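Local coordinates for outer membrane protein TP0453 (Treponema pallidum, PDB 3K8J) that increases the permeability of lipid vesicles, alters membrane permeability at acidic pH and might take part in ligand transport, at residues 21-26 with 162-167; 184-189 with 209-214; 189-194 with 202-207. One frame throughout, in Å; residues are numbered along the deposited sequence.

In the fold
All three contacts lie in the beta-half-barrel and loops at its strand ends. Contacts 1 and 3 join antiparallel strands, and strand 162-166 also pairs with 189-196, so the two follow one another across the half-barrel, their centres about 10 Å apart. The centre of contact 1 lies about 5 Å from the centre of the chain and that of contact 3 about 14 Å, each partly buried with four backbone hydrogen bonds. Contact 2, its centre about 23 Å from the chain's, is a surface meeting of two loops through one water and one methyl-methyl touch. It shares Met189 with contact 3 at the hairpin's open end, where strand 189-196 begins and 199-207 ends, Gly187 and Ala188 bonding to Gln207.

Contact 1 (21-26 with 162-167); sequences VYLYFP and VALYIK
Strands 21-26 and 162-166 run antiparallel, their axes 4.7 Å apart at closest approach and 173° between their directions. Tyr22 and Tyr165 form one hydrogen-bonded pair, Tyr24 and Ala163 the next; Tyr22 N to Tyr165 O, at 2.8 Å, is in the carbonyl plane. Between these pairs CA-H...O contacts fill the spacing, as from Leu164 CA to Tyr22 O at 3.3 Å.

One face is apolar. Leu164 CD2 lies between two residues of the opposite strand, 3.7 Å from Leu23 CD1 and 3.8 Å from Val21 CG1. Leu23 holds CG anti to its backbone nitrogen (chi1 175°), and its CD1 extends over the strand boundary to that methyl. Farther along, Val162 sets CG2 over one face of the Phe25 ring, 4.0 Å from the centroid and 17° off the normal, a CH-pi contact.

The other face carries Tyr22, Tyr24, Ala163 and Tyr165. Tyr22 and Tyr165 lie side by side and point the same way, with CD2 to CD2 4.1 Å, and Tyr22 meets the edge of the Tyr165 ring. Lys167 NZ stands at the edge of Tyr22, near the ring plane, so a cation-pi geometry is absent; that amine bonds to Ala19 O. The Tyr22 hydroxyl bonds to Gly16 O and Ala19 N, while Phe149 of helix 147-153 packs on Tyr22 and Ala163.

Chemically, then, the backbone bonds set the register of strands distant in sequence, while the two faces differ: aliphatic carbons and Phe25 on one, tyrosine rings and Ala163 under helix 147-153 on the other, where the Tyr22 hydroxyl is hydrogen-bonded to Gly16 and Ala19.

Contact 2 (184-189 with 209-214); sequences LPLGAM and GNAKIN
Water 1 joins the two loops: it donates to Pro185 O at 3.2 Å and accepts from Asn210 N at 3.0 Å. Without it the two groups are too far apart to bond, since Pro185 O and Asn210 N are separated by 4.1 Å. The Asn210 side chain also turns to the same water, its ND2 lying 2.9 Å away.

The carbonyl used by the water belongs to a tight bend. Leu186 N donates to Leu184 O at 2.8 Å, closing an inverse gamma turn centred on Pro185. Across from this turn Gly209 has a positive phi of 67°, and its CA comes within 4.1 Å of Pro185 O.

Apolar contact between the loops is slight. The CB of Ala211 points to the first loop and meets Leu186 CD2 at 3.9 Å. Although the CB of Leu186 heads away, its CG is anti to the carbonyl carbon (chi1 -66°), and the far end of the branch turns back to the alanine methyl. Leu186 also packs on Leu206 and Leu208, which links this small patch to the end of strand 199-207.

Beyond Ala211 the second loop leads to Asn214, the N-cap of helix 215-225, whose OD1 makes a weak bond to Ile217 N. The water-bridged pair of loops lies at the open end of the hairpin of strands 189-196 and 199-207, one forming an inverse gamma turn and the other leading to an N-capped helix.

Contact 3 (189-194 with 202-207); sequences MELYLT and YTLSLQ
Glu190 and Ser205 exchange backbone hydrogen bonds, Glu190 N to Ser205 O at 2.8 Å with the donor in the carbonyl plane, and Tyr192 and Thr203 form the next such pair. Together they zip strands 189-196 and 199-207 into an antiparallel beta hairpin of the half-barrel, the short segment axes 4.7 Å apart and 176° between their directions. The reverse bond, Ser205 N to Glu190 O, is less flat, its donor tilted from the carbonyl plane.

On the face of Glu190 and Tyr192 the polar side chains are linked along one strand. Tyr192 OH donates to Glu190 OE1 at 2.6 Å, meeting it on the anti side and 33° out of the carboxylate plane, while OE1 lies in the plane of the tyrosine ring at its edge. The other oxygen, OE2, forms a salt bridge with Arg235 on strand 235-244. Each carboxylate oxygen thus has a partner, which should restrict rotation of the group and probably favours its charged form. Ser205 OG packs beside this side chain, 3.6 Å from Glu190 CB.

The reverse face is largely apolar. Leu193 CD2 meets Tyr202 CB, and Leu191 CD1 reaches the ring of Tyr202 at CD2, 3.9 Å away, in an oblique approach. Tyr202 has its CG between the backbone nitrogen and the carbonyl carbon (chi1 76°), and its ring leads off toward Ile238 of strand 235-244. At the other end Met189 CB packs against Leu206 CD1. The extended methionine chain then runs along its own strand toward the level of Leu204, away from its direct partner Leu206, and Met189 CE ends 3.7 Å from Leu204 CD1.

Contact 1 (21-26 with 162-167)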
loop_
_atom_site.group_PDB
_atom_site.type_symbol
_atom_site.label_atom_id
_atom_site.label_comp_id
_atom_site.label_asym_id
_atom_site.label_seq_id
_atom_site.Cartn_x
_atom_site.Cartn_y
_atom_site.Cartn_z
ATOM N N VAL A 21 12.973 15.914 -20.157
ATOM C CA VAL A 21 12.472 16.183 -18.811
ATOM C C VAL A 21 12.883 17.582 -18.376
ATOM O O VAL A 21 14.048 17.978 -18.539
ATOM C CB VAL A 21 12.987 15.147 -17.749
ATOM C CG1 VAL A 21 12.353 15.389 -16.376
ATOM C CG2 VAL A 21 12.703 13.717 -18.179
ATOM N N TYR A 22 11.936 18.331 -17.818
ATOM C CA TYR A 22 12.252 19.607 -17.192
ATOM C C TYR A 22 11.939 19.534 -15.721
ATOM O O TYR A 22 10.944 18.919 -15.311
ATOM C CB TYR A 22 11.465 20.756 -17.834
ATOM C CG TYR A 22 11.973 21.107 -19.191
ATOM C CD1 TYR A 22 13.062 21.955 -19.342
ATOM C CD2 TYR A 22 11.395 20.551 -20.343
ATOM C CE1 TYR A 22 13.556 22.265 -20.613
ATOM C CE2 TYR A 22 11.880 20.865 -21.620
ATOM C CZ TYR A 22 12.976 21.706 -21.739
ATOM O OH TYR A 22 13.473 22.026 -22.991
ATOM N N LEU A 23 12.795 20.172 -14.935
ATOM C CA LEU A 23 12.648 20.220 -13.484
ATOM C C LEU A 23 12.740 21.646 -12.954
ATOM O O LEU A 23 13.565 22.462 -13.410
ATOM C CB LEU A 23 13.728 19.379 -12.810
ATOM C CG LEU A 23 13.816 19.400 -11.273
ATOM C CD1 LEU A 23 12.618 18.701 -10.612
ATOM C CD2 LEU A 23 15.140 18.800 -10.788
ATOM N N TYR A 24 11.894 21.928 -11.975
ATOM C CA TYR A 24 11.986 23.137 -11.198
ATOM C C TYR A 24 12.028 22.689 -9.759
ATOM O O TYR A 24 11.127 21.983 -9.314
ATOM C CB TYR A 24 10.777 24.029 -11.419
ATOM C CG TYR A 24 10.753 25.192 -10.461
ATOM C CD1 TYR A 24 11.717 26.195 -10.551
ATOM C CD2 TYR A 24 9.785 25.289 -9.458
ATOM C CE1 TYR A 24 11.723 27.254 -9.690
ATOM C CE2 TYR A 24 9.789 26.371 -8.564
ATOM C CZ TYR A 24 10.766 27.345 -8.701
ATOM O OH TYR A 24 10.826 28.425 -7.865
ATOM N N PHE A 25 13.080 23.085 -9.042
ATOM C CA PHE A 25 13.273 22.647 -7.673
ATOM C C PHE A 25 13.660 23.841 -6.787
ATOM O O PHE A 25 14.839 24.232 -6.750
ATOM C CB PHE A 25 14.356 21.554 -7.609
ATOM C CG PHE A 25 14.317 20.731 -6.352
ATOM C CD1 PHE A 25 14.662 21.285 -5.123
ATOM C CD2 PHE A 25 13.942 19.391 -6.396
ATOM C CE1 PHE A 25 14.621 20.528 -3.954
ATOM C CE2 PHE A 25 13.911 18.624 -5.231
ATOM C CZ PHE A 25 14.253 19.205 -4.005
ATOM N N PRO A 26 12.682 24.420 -6.070
ATOM C CA PRO A 26 13.006 25.516 -5.148
ATOM C C PRO A 26 13.500 24.952 -3.825
ATOM O O PRO A 26 12.952 23.949 -3.341
ATOM C CB PRO A 26 11.665 26.212 -4.949
ATOM C CG PRO A 26 10.634 25.105 -5.155
ATOM C CD PRO A 26 11.244 24.077 -6.056
ATOM N N VAL A 162 7.984 21.591 -6.063
ATOM C CA VAL A 162 8.810 20.915 -7.055
ATOM C C VAL A 162 7.958 20.520 -8.262
ATOM O O VAL A 162 6.893 19.926 -8.107
ATOM C CB VAL A 162 9.474 19.659 -6.447
ATOM C CG1 VAL A 162 10.352 18.953 -7.488
ATOM C CG2 VAL A 162 10.300 20.035 -5.208
ATOM N N ALA A 163 8.423 20.866 -9.458
ATOM C CA ALA A 163 7.661 20.621 -10.679
ATOM C C ALA A 163 8.493 19.810 -11.674
ATOM O O ALA A 163 9.701 20.061 -11.855
ATOM C CB ALA A 163 7.215 21.952 -11.305
ATOM N N LEU A 164 7.840 18.830 -12.294
ATOM C CA LEU A 164 8.435 18.006 -13.321
ATOM C C LEU A 164 7.567 17.983 -14.555
ATOM O O LEU A 164 6.352 17.813 -14.467
ATOM C CB LEU A 164 8.593 16.565 -12.833
ATOM C CG LEU A 164 9.818 16.271 -11.985
ATOM C CD1 LEU A 164 9.610 14.954 -11.226
ATOM C CD2 LEU A 164 11.043 16.199 -12.884
ATOM N N TYR A 165 8.200 18.140 -15.706
ATOM C CA TYR A 165 7.527 17.956 -16.969
ATOM C C TYR A 165 8.280 16.897 -17.735
ATOM O O TYR A 165 9.463 17.076 -18.070
ATOM C CB TYR A 165 7.493 19.257 -17.763
ATOM C CG TYR A 165 6.795 19.128 -19.099
ATOM C CD1 TYR A 165 5.524 18.563 -19.186
ATOM C CD2 TYR A 165 7.404 19.582 -20.279
ATOM C CE1 TYR A 165 4.869 18.438 -20.406
ATOM C CE2 TYR A 165 6.761 19.447 -21.510
ATOM C CZ TYR A 165 5.497 18.883 -21.561
ATOM O OH TYR A 165 4.844 18.757 -22.768
ATOM N N ILE A 166 7.593 15.790 -18.008
ATOM C CA ILE A 166 8.208 14.643 -18.671
ATOM C C ILE A 166 7.529 14.470 -20.025
ATOM O O ILE A 166 6.315 14.251 -20.092
ATOM C CB ILE A 166 8.060 13.392 -17.799
ATOM C CG1 ILE A 166 8.749 13.613 -16.443
ATOM C CG2 ILE A 166 8.602 12.124 -18.524
ATOM C CD1 ILE A 166 7.861 13.327 -15.248
ATOM N N LYS A 167 8.307 14.598 -21.096
ATOM C CA LYS A 167 7.784 14.532 -22.463
ATOM C C LYS A 167 7.170 13.155 -22.750
ATOM O O LYS A 167 6.094 13.050 -23.343
ATOM C CB LYS A 167 8.901 14.821 -23.467
ATOM C CG LYS A 167 8.611 15.940 -24.447
ATOM C CD LYS A 167 9.172 17.274 -23.953
ATOM C CE LYS A 167 9.350 18.253 -25.123
ATOM N NZ LYS A 167 10.581 19.130 -25.043
#

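Contact 2 (184-189 with 209-214)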
loop_
_atom_site.group_PDB
_atom_site.type_symbol
_atom_site.label_atom_id
_atom_site.label_comp_id
_atom_site.label_asym_id
_atom_site.label_seq_id
_atom_site.Cartn_x
_atom_site.Cartn_y
_atom_site.Cartn_z
ATOM N N LEU A 184 4.519 1.217 -23.203
ATOM C CA LEU A 184 3.206 1.862 -23.080
ATOM C C LEU A 184 3.157 3.129 -23.943
ATOM O O LEU A 184 3.975 4.035 -23.748
ATOM C CB LEU A 184 2.903 2.223 -21.617
ATOM C CG LEU A 184 3.168 1.230 -20.479
ATOM C CD1 LEU A 184 3.170 1.966 -19.152
ATOM C CD2 LEU A 184 2.156 0.088 -20.463
ATOM N N PRO A 185 2.200 3.197 -24.896
ATOM C CA PRO A 185 2.048 4.353 -25.791
ATOM C C PRO A 185 1.448 5.580 -25.090
ATOM O O PRO A 185 0.314 5.980 -25.390
ATOM C CB PRO A 185 1.103 3.829 -26.880
ATOM C CG PRO A 185 0.300 2.763 -26.201
ATOM C CD PRO A 185 1.232 2.125 -25.206
ATOM N N LEU A 186 2.219 6.185 -24.183
ATOM C CA LEU A 186 1.718 7.265 -23.334
ATOM C C LEU A 186 2.368 8.614 -23.631
ATOM O O LEU A 186 3.577 8.699 -23.880
ATOM C CB LEU A 186 1.903 6.916 -21.851
ATOM C CG LEU A 186 1.125 5.750 -21.227
ATOM C CD1 LEU A 186 1.677 5.416 -19.849
ATOM C CD2 LEU A 186 -0.370 6.044 -21.141
ATOM N N GLY A 187 1.559 9.669 -23.572
ATOM C CA GLY A 187 2.033 11.027 -23.817
ATOM C C GLY A 187 2.768 11.665 -22.649
ATOM O O GLY A 187 3.467 10.995 -21.889
ATOM N N ALA A 188 2.591 12.973 -22.522
ATOM C CA ALA A 188 3.304 13.791 -21.551
ATOM C C ALA A 188 2.788 13.626 -20.132
ATOM O O ALA A 188 1.599 13.468 -19.901
ATOM C CB ALA A 188 3.214 15.252 -21.944
ATOM N N MET A 189 3.710 13.698 -19.187
ATOM C CA MET A 189 3.368 13.689 -17.785
ATOM C C MET A 189 3.790 14.971 -17.069
ATOM O O MET A 189 4.891 15.490 -17.283
ATOM C CB MET A 189 3.999 12.472 -17.119
ATOM C CG MET A 189 3.870 12.435 -15.624
ATOM S SD MET A 189 4.412 10.821 -15.057
ATOM C CE MET A 189 5.029 11.249 -13.435
ATOM N N GLY A 209 -2.867 9.070 -24.729
ATOM C CA GLY A 209 -2.679 8.753 -26.146
ATOM C C GLY A 209 -3.758 7.799 -26.628
ATOM O O GLY A 209 -4.941 8.139 -26.598
ATOM N N ASN A 210 -3.340 6.605 -27.053
ATOM C CA ASN A 210 -4.257 5.529 -27.460
ATOM C C ASN A 210 -4.631 4.566 -26.329
ATOM O O ASN A 210 -5.634 3.851 -26.423
ATOM C CB ASN A 210 -3.675 4.740 -28.643
ATOM C CG ASN A 210 -3.682 5.537 -29.936
ATOM O OD1 ASN A 210 -4.725 6.048 -30.353
ATOM N ND2 ASN A 210 -2.518 5.649 -30.575
ATOM N N ALA A 211 -3.819 4.553 -25.271
ATOM C CA ALA A 211 -4.036 3.672 -24.123
ATOM C C ALA A 211 -5.383 3.938 -23.458
ATOM O O ALA A 211 -5.779 5.091 -23.270
ATOM C CB ALA A 211 -2.897 3.812 -23.115
ATOM N N LYS A 212 -6.083 2.858 -23.121
ATOM C CA LYS A 212 -7.414 2.943 -22.531
ATOM C C LYS A 212 -7.407 2.453 -21.089
ATOM O O LYS A 212 -6.821 1.409 -20.783
ATOM C CB LYS A 212 -8.420 2.142 -23.361
ATOM C CG LYS A 212 -8.851 2.815 -24.663
ATOM C CD LYS A 212 -10.118 3.657 -24.487
ATOM C CE LYS A 212 -9.817 5.118 -24.168
ATOM N NZ LYS A 212 -9.199 5.834 -25.322
ATOM N N ILE A 213 -8.051 3.215 -20.210
ATOM C CA ILE A 213 -8.109 2.878 -18.786
ATOM C C ILE A 213 -9.547 2.933 -18.259
ATOM O O ILE A 213 -10.109 4.012 -18.030
ATOM C CB ILE A 213 -7.136 3.751 -17.936
ATOM C CG1 ILE A 213 -5.680 3.388 -18.263
ATOM C CG2 ILE A 213 -7.404 3.569 -16.438
ATOM C CD1 ILE A 213 -4.636 4.318 -17.666
ATOM N N ASN A 214 -10.122 1.744 -18.085
ATOM C CA ASN A 214 -11.487 1.560 -17.588
ATOM C C ASN A 214 -11.590 1.687 -16.060
ATOM O O ASN A 214 -10.578 1.879 -15.377
ATOM C CB ASN A 214 -12.027 0.204 -18.062
ATOM C CG ASN A 214 -10.964 -0.891 -18.039
ATOM O OD1 ASN A 214 -10.515 -1.318 -16.973
ATOM N ND2 ASN A 214 -10.554 -1.344 -19.221
HETATM O O HOH W 1 -0.691 6.413 -28.410
#

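Contact 3 (189-194 with 202-207)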
loop_
_atom_site.group_PDB
_atom_site.type_symbol
_atom_site.label_atom_id
_atom_site.label_comp_id
_atom_site.label_asym_id
_atom_site.label_seq_id
_atom_site.Cartn_x
_atom_site.Cartn_y
_atom_site.Cartn_z
ATOM N N MET A 189 3.710 13.698 -19.187
ATOM C CA MET A 189 3.368 13.689 -17.785
ATOM C C MET A 189 3.790 14.971 -17.069
ATOM O O MET A 189 4.891 15.490 -17.283
ATOM C CB MET A 189 3.999 12.472 -17.119
ATOM C CG MET A 189 3.870 12.435 -15.624
ATOM S SD MET A 189 4.412 10.821 -15.057
ATOM C CE MET A 189 5.029 11.249 -13.435
ATOM N N GLU A 190 2.903 15.467 -16.210
ATOM C CA GLU A 190 3.217 16.543 -15.285
ATOM C C GLU A 190 3.135 16.008 -13.869
ATOM O O GLU A 190 2.245 15.220 -13.553
ATOM C CB GLU A 190 2.218 17.695 -15.432
ATOM C CG GLU A 190 2.156 18.310 -16.810
ATOM C CD GLU A 190 1.087 19.387 -16.926
ATOM O OE1 GLU A 190 0.892 20.173 -15.968
ATOM O OE2 GLU A 190 0.453 19.456 -17.998
ATOM N N LEU A 191 4.046 16.467 -13.016
ATOM C CA LEU A 191 4.071 16.108 -11.613
ATOM C C LEU A 191 4.514 17.283 -10.734
ATOM O O LEU A 191 5.579 17.909 -10.980
ATOM C CB LEU A 191 5.000 14.906 -11.388
ATOM C CG LEU A 191 5.177 14.432 -9.943
ATOM C CD1 LEU A 191 3.867 13.838 -9.365
ATOM C CD2 LEU A 191 6.335 13.421 -9.843
ATOM N N TYR A 192 3.717 17.544 -9.697
ATOM C CA TYR A 192 3.903 18.677 -8.782
ATOM C C TYR A 192 3.910 18.173 -7.345
ATOM O O TYR A 192 2.998 17.462 -6.939
ATOM C CB TYR A 192 2.793 19.735 -9.011
ATOM C CG TYR A 192 2.764 20.189 -10.452
ATOM C CD1 TYR A 192 3.690 21.119 -10.928
ATOM C CD2 TYR A 192 1.851 19.637 -11.357
ATOM C CE1 TYR A 192 3.688 21.516 -12.282
ATOM C CE2 TYR A 192 1.838 20.018 -12.684
ATOM C CZ TYR A 192 2.768 20.956 -13.145
ATOM O OH TYR A 192 2.752 21.315 -14.469
ATOM N N LEU A 193 4.941 18.528 -6.587
ATOM C CA LEU A 193 5.103 18.055 -5.206
ATOM C C LEU A 193 5.309 19.219 -4.240
ATOM O O LEU A 193 6.172 20.075 -4.468
ATOM C CB LEU A 193 6.296 17.105 -5.105
ATOM C CG LEU A 193 6.335 15.900 -6.056
ATOM C CD1 LEU A 193 7.684 15.838 -6.747
ATOM C CD2 LEU A 193 6.057 14.602 -5.333
ATOM N N THR A 194 4.522 19.239 -3.164
ATOM C CA THR A 194 4.597 20.276 -2.139
ATOM C C THR A 194 4.644 19.634 -0.751
ATOM O O THR A 194 3.792 18.792 -0.415
ATOM C CB THR A 194 3.389 21.252 -2.201
ATOM O OG1 THR A 194 3.211 21.732 -3.543
ATOM C CG2 THR A 194 3.599 22.452 -1.249
ATOM N N TYR A 202 1.133 15.517 -3.689
ATOM C CA TYR A 202 1.439 15.537 -5.113
ATOM C C TYR A 202 0.210 15.540 -6.013
ATOM O O TYR A 202 -0.858 15.036 -5.641
ATOM C CB TYR A 202 2.406 14.408 -5.514
ATOM C CG TYR A 202 1.799 13.021 -5.601
ATOM C CD1 TYR A 202 1.745 12.191 -4.481
ATOM C CD2 TYR A 202 1.292 12.535 -6.808
ATOM C CE1 TYR A 202 1.193 10.915 -4.556
ATOM C CE2 TYR A 202 0.737 11.269 -6.898
ATOM C CZ TYR A 202 0.692 10.461 -5.766
ATOM O OH TYR A 202 0.151 9.203 -5.852
ATOM N N THR A 203 0.392 16.113 -7.198
ATOM C CA THR A 203 -0.593 16.089 -8.262
ATOM C C THR A 203 0.113 15.591 -9.518
ATOM O O THR A 203 1.243 16.000 -9.830
ATOM C CB THR A 203 -1.196 17.500 -8.507
ATOM O OG1 THR A 203 -1.861 17.943 -7.320
ATOM C CG2 THR A 203 -2.195 17.486 -9.626
ATOM N N LEU A 204 -0.551 14.689 -10.225
ATOM C CA LEU A 204 -0.005 14.115 -11.435
ATOM C C LEU A 204 -1.047 14.131 -12.552
ATOM O O LEU A 204 -2.222 13.827 -12.323
ATOM C CB LEU A 204 0.490 12.701 -11.147
ATOM C CG LEU A 204 1.077 11.810 -12.243
ATOM C CD1 LEU A 204 1.887 10.708 -11.575
ATOM C CD2 LEU A 204 -0.027 11.195 -13.105
ATOM N N SER A 205 -0.613 14.505 -13.754
ATOM C CA SER A 205 -1.453 14.385 -14.926
ATOM C C SER A 205 -0.673 13.658 -16.013
ATOM O O SER A 205 0.530 13.896 -16.207
ATOM C CB SER A 205 -1.921 15.753 -15.416
ATOM O OG SER A 205 -1.000 16.268 -16.358
ATOM N N LEU A 206 -1.364 12.772 -16.719
ATOM C CA LEU A 206 -0.738 11.915 -17.711
ATOM C C LEU A 206 -1.624 11.815 -18.953
ATOM O O LEU A 206 -2.787 11.401 -18.857
ATOM C CB LEU A 206 -0.483 10.523 -17.101
ATOM C CG LEU A 206 0.150 9.419 -17.956
ATOM C CD1 LEU A 206 1.605 9.740 -18.279
ATOM C CD2 LEU A 206 0.043 8.067 -17.268
ATOM N N GLN A 207 -1.084 12.232 -20.099
ATOM C CA GLN A 207 -1.767 12.076 -21.384
ATOM C C GLN A 207 -1.695 10.618 -21.820
ATOM O O GLN A 207 -0.612 10.032 -21.882
ATOM C CB GLN A 207 -1.154 12.985 -22.462
ATOM C CG GLN A 207 -1.553 14.464 -22.355
ATOM C CD GLN A 207 -3.033 14.724 -22.622
ATOM O OE1 GLN A 207 -3.640 14.130 -23.517
ATOM N NE2 GLN A 207 -3.618 15.629 -21.842
#